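Local coordinates for protein transcription elongation factor SPT6 (Candida glabrata, PDB 3PJP) that probably acts as a histone H3-H4 chaperone during transcription elongation and, through its tandem SH2 domain, binds the phosphorylated RNA polymerase II C-terminal repeat domain, at residues Y93-N107 with T167-V181. Numbering follows the deposited sequence.
Sequences YLQNKIRLLNELTSN and THTGFFLVNYNYPTV
At the interface between the two SH2 units of the tandem, the long helix 86-105 lies against the 167-181 loop and hairpin, with L100 and F171 meeting in the middle. L100 splits its branches: CD1 sits over the 167-170 turn, 3.4 Å from G170 N, while CD2 packs on F171 CE2 at 3.9 Å. The F171 ring turns its edge to the helix, with L100 O in the ring plane, 3.4 Å from CZ; L104 CB adds a contact at CE1. L184 of helix 181-191 also touches F171. V181 sets CG2 against L104 CD1 and the stem of E103. With CG anti to the backbone N (chi1 -169°) and the chain extended, E103 runs past V181 in the opposite sense, and its OE2 accepts from V181 N at 2.9 Å, nearly straight (164°) but from above the carboxylate plane. T180, the N-cap of helix 181-191, bonds Q183 N through OG1. A water links E103 OE1 to P179 O. Toward the other end, Y93 CD1 lies over one face of the H168 imidazole, 3.4 Å from CG, the ring planes inclined at 39°. K97 NZ donates to Y93 OH (2.7 Å) and forms a salt bridge with E79, which Y93 OH also bonds. Leucines, F171 and V181 thus pack along the helix, flanked by the E103 bond and the Y93/H168 pair, fitting a tandem SH2 fold in which helix 86-105 packs against the end of the second sheet.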
loop_
_atom_site.group_PDB
_atom_site.type_symbol
_atom_site.label_atom_id
_atom_site.label_comp_id
_atom_site.label_asym_id
_atom_site.label_seq_id
_atom_site.Cartn_x
_atom_site.Cartn_y
_atom_site.Cartn_z
ATOM N N TYR A 93 9.647 2.725 8.160
ATOM C CA TYR A 93 8.513 1.983 7.622
ATOM C C TYR A 93 7.402 2.919 7.154
ATOM O O TYR A 93 7.102 2.995 5.963
ATOM C CB TYR A 93 7.948 0.999 8.651
ATOM C CG TYR A 93 6.732 0.244 8.139
ATOM C CD1 TYR A 93 6.875 -0.944 7.435
ATOM C CD2 TYR A 93 5.450 0.733 8.344
ATOM C CE1 TYR A 93 5.769 -1.628 6.958
ATOM C CE2 TYR A 93 4.351 0.060 7.878
ATOM C CZ TYR A 93 4.517 -1.119 7.180
ATOM O OH TYR A 93 3.413 -1.789 6.712
ATOM N N LEU A 94 6.787 3.640 8.087
ATOM C CA LEU A 94 5.615 4.437 7.735
ATOM C C LEU A 94 5.906 5.590 6.771
ATOM O O LEU A 94 5.192 5.764 5.789
ATOM C CB LEU A 94 4.894 4.971 8.981
ATOM C CG LEU A 94 3.578 5.665 8.634
ATOM C CD1 LEU A 94 2.594 4.721 7.965
ATOM C CD2 LEU A 94 2.943 6.302 9.874
ATOM N N GLN A 95 6.918 6.396 7.056
ATOM C CA GLN A 95 7.211 7.539 6.196
ATOM C C GLN A 95 7.582 7.069 4.784
ATOM O O GLN A 95 7.337 7.768 3.802
ATOM C CB GLN A 95 8.280 8.450 6.815
ATOM C CG GLN A 95 7.694 9.422 7.850
ATOM C CD GLN A 95 8.745 10.133 8.694
ATOM O OE1 GLN A 95 9.919 10.199 8.327
ATOM N NE2 GLN A 95 8.320 10.668 9.838
ATOM N N ASN A 96 8.155 5.877 4.697
ATOM C CA ASN A 96 8.482 5.280 3.411
ATOM C C ASN A 96 7.252 4.904 2.621
ATOM O O ASN A 96 7.137 5.220 1.442
ATOM C CB ASN A 96 9.347 4.042 3.596
ATOM C CG ASN A 96 10.779 4.314 3.285
ATOM O OD1 ASN A 96 11.085 4.998 2.308
ATOM N ND2 ASN A 96 11.683 3.796 4.118
ATOM N N LYS A 97 6.358 4.181 3.277
ATOM C CA LYS A 97 5.090 3.817 2.677
ATOM C C LYS A 97 4.323 5.049 2.190
ATOM O O LYS A 97 3.724 5.033 1.110
ATOM C CB LYS A 97 4.271 3.010 3.673
ATOM C CG LYS A 97 3.556 1.849 3.075
ATOM C CD LYS A 97 2.955 0.954 4.135
ATOM C CE LYS A 97 2.383 -0.293 3.483
ATOM N NZ LYS A 97 1.912 -1.270 4.493
ATOM N N ILE A 98 4.306 6.110 2.996
ATOM C CA ILE A 98 3.656 7.347 2.573
ATOM C C ILE A 98 4.333 7.969 1.365
ATOM O O ILE A 98 3.674 8.417 0.430
ATOM C CB ILE A 98 3.602 8.366 3.725
ATOM C CG1 ILE A 98 2.720 7.827 4.848
ATOM C CG2 ILE A 98 3.077 9.731 3.228
ATOM C CD1 ILE A 98 2.893 8.600 6.155
ATOM N N ARG A 99 5.664 7.999 1.377
ATOM C CA ARG A 99 6.449 8.466 0.241
ATOM C C ARG A 99 6.047 7.736 -1.039
ATOM O O ARG A 99 5.810 8.342 -2.084
ATOM C CB ARG A 99 7.934 8.224 0.545
ATOM C CG ARG A 99 8.894 8.430 -0.609
ATOM C CD ARG A 99 10.326 8.153 -0.151
ATOM N NE ARG A 99 10.546 6.732 0.109
ATOM C CZ ARG A 99 10.800 5.848 -0.847
ATOM N NH1 ARG A 99 10.852 6.252 -2.109
ATOM N NH2 ARG A 99 10.988 4.568 -0.544
ATOM N N LEU A 100 5.994 6.414 -0.941
ATOM C CA LEU A 100 5.722 5.576 -2.106
ATOM C C LEU A 100 4.279 5.752 -2.587
ATOM O O LEU A 100 4.021 5.761 -3.793
ATOM C CB LEU A 100 6.062 4.111 -1.807
ATOM C CG LEU A 100 7.576 3.833 -1.666
ATOM C CD1 LEU A 100 7.834 2.525 -0.914
ATOM C CD2 LEU A 100 8.283 3.815 -3.031
ATOM N N LEU A 101 3.346 5.916 -1.649
ATOM C CA LEU A 101 1.950 6.138 -2.023
ATOM C C LEU A 101 1.870 7.411 -2.851
ATOM O O LEU A 101 1.221 7.454 -3.896
ATOM C CB LEU A 101 1.070 6.277 -0.776
ATOM C CG LEU A 101 -0.385 6.706 -0.998
ATOM C CD1 LEU A 101 -1.061 5.742 -1.975
ATOM C CD2 LEU A 101 -1.131 6.781 0.340
ATOM N N ASN A 102 2.538 8.459 -2.380
ATOM C CA ASN A 102 2.518 9.712 -3.121
ATOM C C ASN A 102 3.233 9.607 -4.464
ATOM O O ASN A 102 2.800 10.217 -5.443
ATOM C CB ASN A 102 3.083 10.860 -2.282
ATOM C CG ASN A 102 2.084 11.365 -1.241
ATOM O OD1 ASN A 102 0.909 11.558 -1.540
ATOM N ND2 ASN A 102 2.548 11.559 -0.018
ATOM N N GLU A 103 4.313 8.829 -4.518
ATOM C CA GLU A 103 5.020 8.599 -5.787
ATOM C C GLU A 103 4.072 8.009 -6.831
ATOM O O GLU A 103 4.023 8.472 -7.975
ATOM C CB GLU A 103 6.236 7.682 -5.597
ATOM C CG GLU A 103 7.159 7.616 -6.806
ATOM C CD GLU A 103 8.352 6.706 -6.587
ATOM O OE1 GLU A 103 8.849 6.639 -5.438
ATOM O OE2 GLU A 103 8.796 6.064 -7.567
ATOM N N LEU A 104 3.320 6.990 -6.439
ATOM C CA LEU A 104 2.383 6.374 -7.383
ATOM C C LEU A 104 1.196 7.273 -7.764
ATOM O O LEU A 104 0.890 7.408 -8.949
ATOM C CB LEU A 104 1.943 4.969 -6.929
ATOM C CG LEU A 104 1.130 4.131 -7.941
ATOM C CD1 LEU A 104 1.796 4.118 -9.304
ATOM C CD2 LEU A 104 0.934 2.705 -7.440
ATOM N N THR A 105 0.541 7.899 -6.791
ATOM C CA THR A 105 -0.634 8.719 -7.112
ATOM C C THR A 105 -0.281 9.991 -7.887
ATOM O O THR A 105 -1.139 10.575 -8.549
ATOM C CB THR A 105 -1.485 9.074 -5.867
ATOM O OG1 THR A 105 -0.746 9.942 -4.995
ATOM C CG2 THR A 105 -1.884 7.802 -5.125
ATOM N N SER A 106 0.979 10.412 -7.803
ATOM C CA SER A 106 1.426 11.605 -8.516
ATOM C C SER A 106 1.800 11.286 -9.959
ATOM O O SER A 106 2.063 12.188 -10.755
ATOM C CB SER A 106 2.627 12.239 -7.807
ATOM O OG SER A 106 3.760 11.393 -7.870
ATOM N N ASN A 107 1.818 10.004 -10.298
ATOM C CA ASN A 107 2.265 9.599 -11.625
ATOM C C ASN A 107 1.250 9.927 -12.710
ATOM O O ASN A 107 0.041 9.884 -12.473
ATOM C CB ASN A 107 2.594 8.115 -11.656
ATOM C CG ASN A 107 3.453 7.748 -12.851
ATOM O OD1 ASN A 107 2.941 7.334 -13.890
ATOM N ND2 ASN A 107 4.762 7.940 -12.721
ATOM N N THR A 167 4.128 -1.586 -0.469
ATOM C CA THR A 167 4.881 -2.000 0.719
ATOM C C THR A 167 5.807 -0.878 1.165
ATOM O O THR A 167 5.886 0.168 0.526
ATOM C CB THR A 167 5.718 -3.266 0.479
ATOM O OG1 THR A 167 6.875 -2.923 -0.293
ATOM C CG2 THR A 167 4.891 -4.341 -0.245
ATOM N N HIS A 168 6.497 -1.083 2.280
ATOM C CA HIS A 168 7.426 -0.065 2.753
ATOM C C HIS A 168 8.707 0.003 1.922
ATOM O O HIS A 168 9.479 0.949 2.047
ATOM C CB HIS A 168 7.743 -0.240 4.247
ATOM C CG HIS A 168 8.551 -1.463 4.574
ATOM N ND1 HIS A 168 8.008 -2.728 4.623
ATOM C CD2 HIS A 168 9.855 -1.602 4.915
ATOM C CE1 HIS A 168 8.945 -3.597 4.960
ATOM N NE2 HIS A 168 10.074 -2.938 5.148
ATOM N N THR A 169 8.915 -0.986 1.054
ATOM C CA THR A 169 10.111 -1.013 0.214
ATOM C C THR A 169 9.806 -0.742 -1.255
ATOM O O THR A 169 10.715 -0.505 -2.042
ATOM C CB THR A 169 10.892 -2.340 0.346
ATOM O OG1 THR A 169 10.079 -3.438 -0.079
ATOM C CG2 THR A 169 11.328 -2.564 1.795
ATOM N N GLY A 170 8.528 -0.758 -1.631
ATOM C CA GLY A 170 8.195 -0.509 -3.021
ATOM C C GLY A 170 6.821 -1.031 -3.381
ATOM O O GLY A 170 5.931 -1.096 -2.533
ATOM N N PHE A 171 6.674 -1.435 -4.638
ATOM C CA PHE A 171 5.391 -1.860 -5.186
ATOM C C PHE A 171 5.488 -3.318 -5.599
ATOM O O PHE A 171 6.250 -3.666 -6.528
ATOM C CB PHE A 171 5.030 -0.983 -6.388
ATOM C CG PHE A 171 5.161 0.479 -6.119
ATOM C CD1 PHE A 171 4.128 1.173 -5.500
ATOM C CD2 PHE A 171 6.320 1.163 -6.455
ATOM C CE1 PHE A 171 4.249 2.527 -5.231
ATOM C CE2 PHE A 171 6.456 2.514 -6.201
ATOM C CZ PHE A 171 5.412 3.206 -5.581
ATOM N N PHE A 172 4.766 -4.183 -4.897
ATOM C CA PHE A 172 4.829 -5.604 -5.201
ATOM C C PHE A 172 3.899 -5.946 -6.353
ATOM O O PHE A 172 2.698 -5.695 -6.298
ATOM C CB PHE A 172 4.514 -6.470 -3.978
ATOM C CG PHE A 172 4.649 -7.943 -4.238
ATOM C CD1 PHE A 172 5.884 -8.572 -4.124
ATOM C CD2 PHE A 172 3.550 -8.693 -4.624
ATOM C CE1 PHE A 172 6.012 -9.931 -4.379
ATOM C CE2 PHE A 172 3.674 -10.053 -4.885
ATOM C CZ PHE A 172 4.897 -10.671 -4.762
ATOM N N LEU A 173 4.495 -6.476 -7.411
ATOM C CA LEU A 173 3.750 -6.970 -8.564
ATOM C C LEU A 173 4.267 -8.355 -8.943
ATOM O O LEU A 173 5.396 -8.493 -9.455
ATOM C CB LEU A 173 3.878 -6.003 -9.748
ATOM C CG LEU A 173 3.226 -6.479 -11.050
ATOM C CD1 LEU A 173 1.729 -6.680 -10.840
ATOM C CD2 LEU A 173 3.488 -5.501 -12.193
ATOM N N VAL A 174 3.437 -9.368 -8.675
ATOM C CA VAL A 174 3.689 -10.764 -9.055
ATOM C C VAL A 174 4.925 -11.397 -8.402
ATOM O O VAL A 174 4.810 -12.380 -7.665
ATOM C CB VAL A 174 3.758 -10.933 -10.585
ATOM C CG1 VAL A 174 4.033 -12.394 -10.954
ATOM C CG2 VAL A 174 2.452 -10.460 -11.217
ATOM N N ASN A 175 6.091 -10.820 -8.657
ATOM C CA ASN A 175 7.336 -11.428 -8.209
ATOM C C ASN A 175 8.189 -10.562 -7.307
ATOM O O ASN A 175 8.654 -11.020 -6.264
ATOM C CB ASN A 175 8.163 -11.963 -9.401
ATOM C CG ASN A 175 8.499 -10.888 -10.459
ATOM O OD1 ASN A 175 9.283 -11.156 -11.377
ATOM N ND2 ASN A 175 7.917 -9.698 -10.347
ATOM N N TYR A 176 8.382 -9.308 -7.703
ATOM C CA TYR A 176 9.309 -8.434 -7.011
ATOM C C TYR A 176 8.611 -7.258 -6.357
ATOM O O TYR A 176 7.519 -6.860 -6.757
ATOM C CB TYR A 176 10.344 -7.864 -7.981
ATOM C CG TYR A 176 11.145 -8.885 -8.763
ATOM C CD1 TYR A 176 11.417 -10.151 -8.246
ATOM C CD2 TYR A 176 11.645 -8.564 -10.005
ATOM C CE1 TYR A 176 12.168 -11.074 -8.980
ATOM C CE2 TYR A 176 12.385 -9.475 -10.740
ATOM C CZ TYR A 176 12.642 -10.723 -10.217
ATOM O OH TYR A 176 13.374 -11.626 -10.953
ATOM N N ASN A 177 9.289 -6.698 -5.366
ATOM C CA ASN A 177 8.908 -5.453 -4.738
ATOM C C ASN A 177 9.674 -4.358 -5.459
ATOM O O ASN A 177 10.816 -4.059 -5.102
ATOM C CB ASN A 177 9.318 -5.512 -3.269
ATOM C CG ASN A 177 8.516 -4.586 -2.419
ATOM O OD1 ASN A 177 8.452 -3.390 -2.685
ATOM N ND2 ASN A 177 7.858 -5.134 -1.404
ATOM N N TYR A 178 9.086 -3.789 -6.504
ATOM C CA TYR A 178 9.771 -2.790 -7.324
ATOM C C TYR A 178 9.949 -1.483 -6.556
ATOM O O TYR A 178 8.982 -0.898 -6.077
ATOM C CB TYR A 178 9.007 -2.588 -8.658
ATOM C CG TYR A 178 8.970 -3.855 -9.492
ATOM C CD1 TYR A 178 10.017 -4.179 -10.348
ATOM C CD2 TYR A 178 7.905 -4.749 -9.391
ATOM C CE1 TYR A 178 10.000 -5.342 -11.095
ATOM C CE2 TYR A 178 7.881 -5.934 -10.142
ATOM C CZ TYR A 178 8.940 -6.219 -10.989
ATOM O OH TYR A 178 8.956 -7.372 -11.752
ATOM N N PRO A 179 11.202 -1.028 -6.406
ATOM C CA PRO A 179 11.409 0.070 -5.450
ATOM C C PRO A 179 10.963 1.454 -5.921
ATOM O O PRO A 179 10.846 2.356 -5.076
ATOM C CB PRO A 179 12.928 0.066 -5.232
ATOM C CG PRO A 179 13.391 -1.296 -5.687
ATOM C CD PRO A 179 12.464 -1.680 -6.797
ATOM N N THR A 180 10.765 1.633 -7.222
ATOM C CA THR A 180 10.303 2.903 -7.781
ATOM C C THR A 180 9.186 2.658 -8.801
ATOM O O THR A 180 9.016 1.539 -9.289
ATOM C CB THR A 180 11.404 3.637 -8.534
ATOM O OG1 THR A 180 11.732 2.902 -9.723
ATOM C CG2 THR A 180 12.645 3.797 -7.659
ATOM N N VAL A 181 8.456 3.714 -9.147
ATOM C CA VAL A 181 7.364 3.590 -10.118
ATOM C C VAL A 181 7.926 3.269 -11.499
ATOM O O VAL A 181 7.347 2.491 -12.238
ATOM C CB VAL A 181 6.476 4.853 -10.178
ATOM C CG1 VAL A 181 5.544 4.798 -11.398
ATOM C CG2 VAL A 181 5.669 4.978 -8.912
HETATM O O HOH W 1 11.061 5.182 -4.926
HETATM O O HOH W 2 12.035 2.666 -2.759
#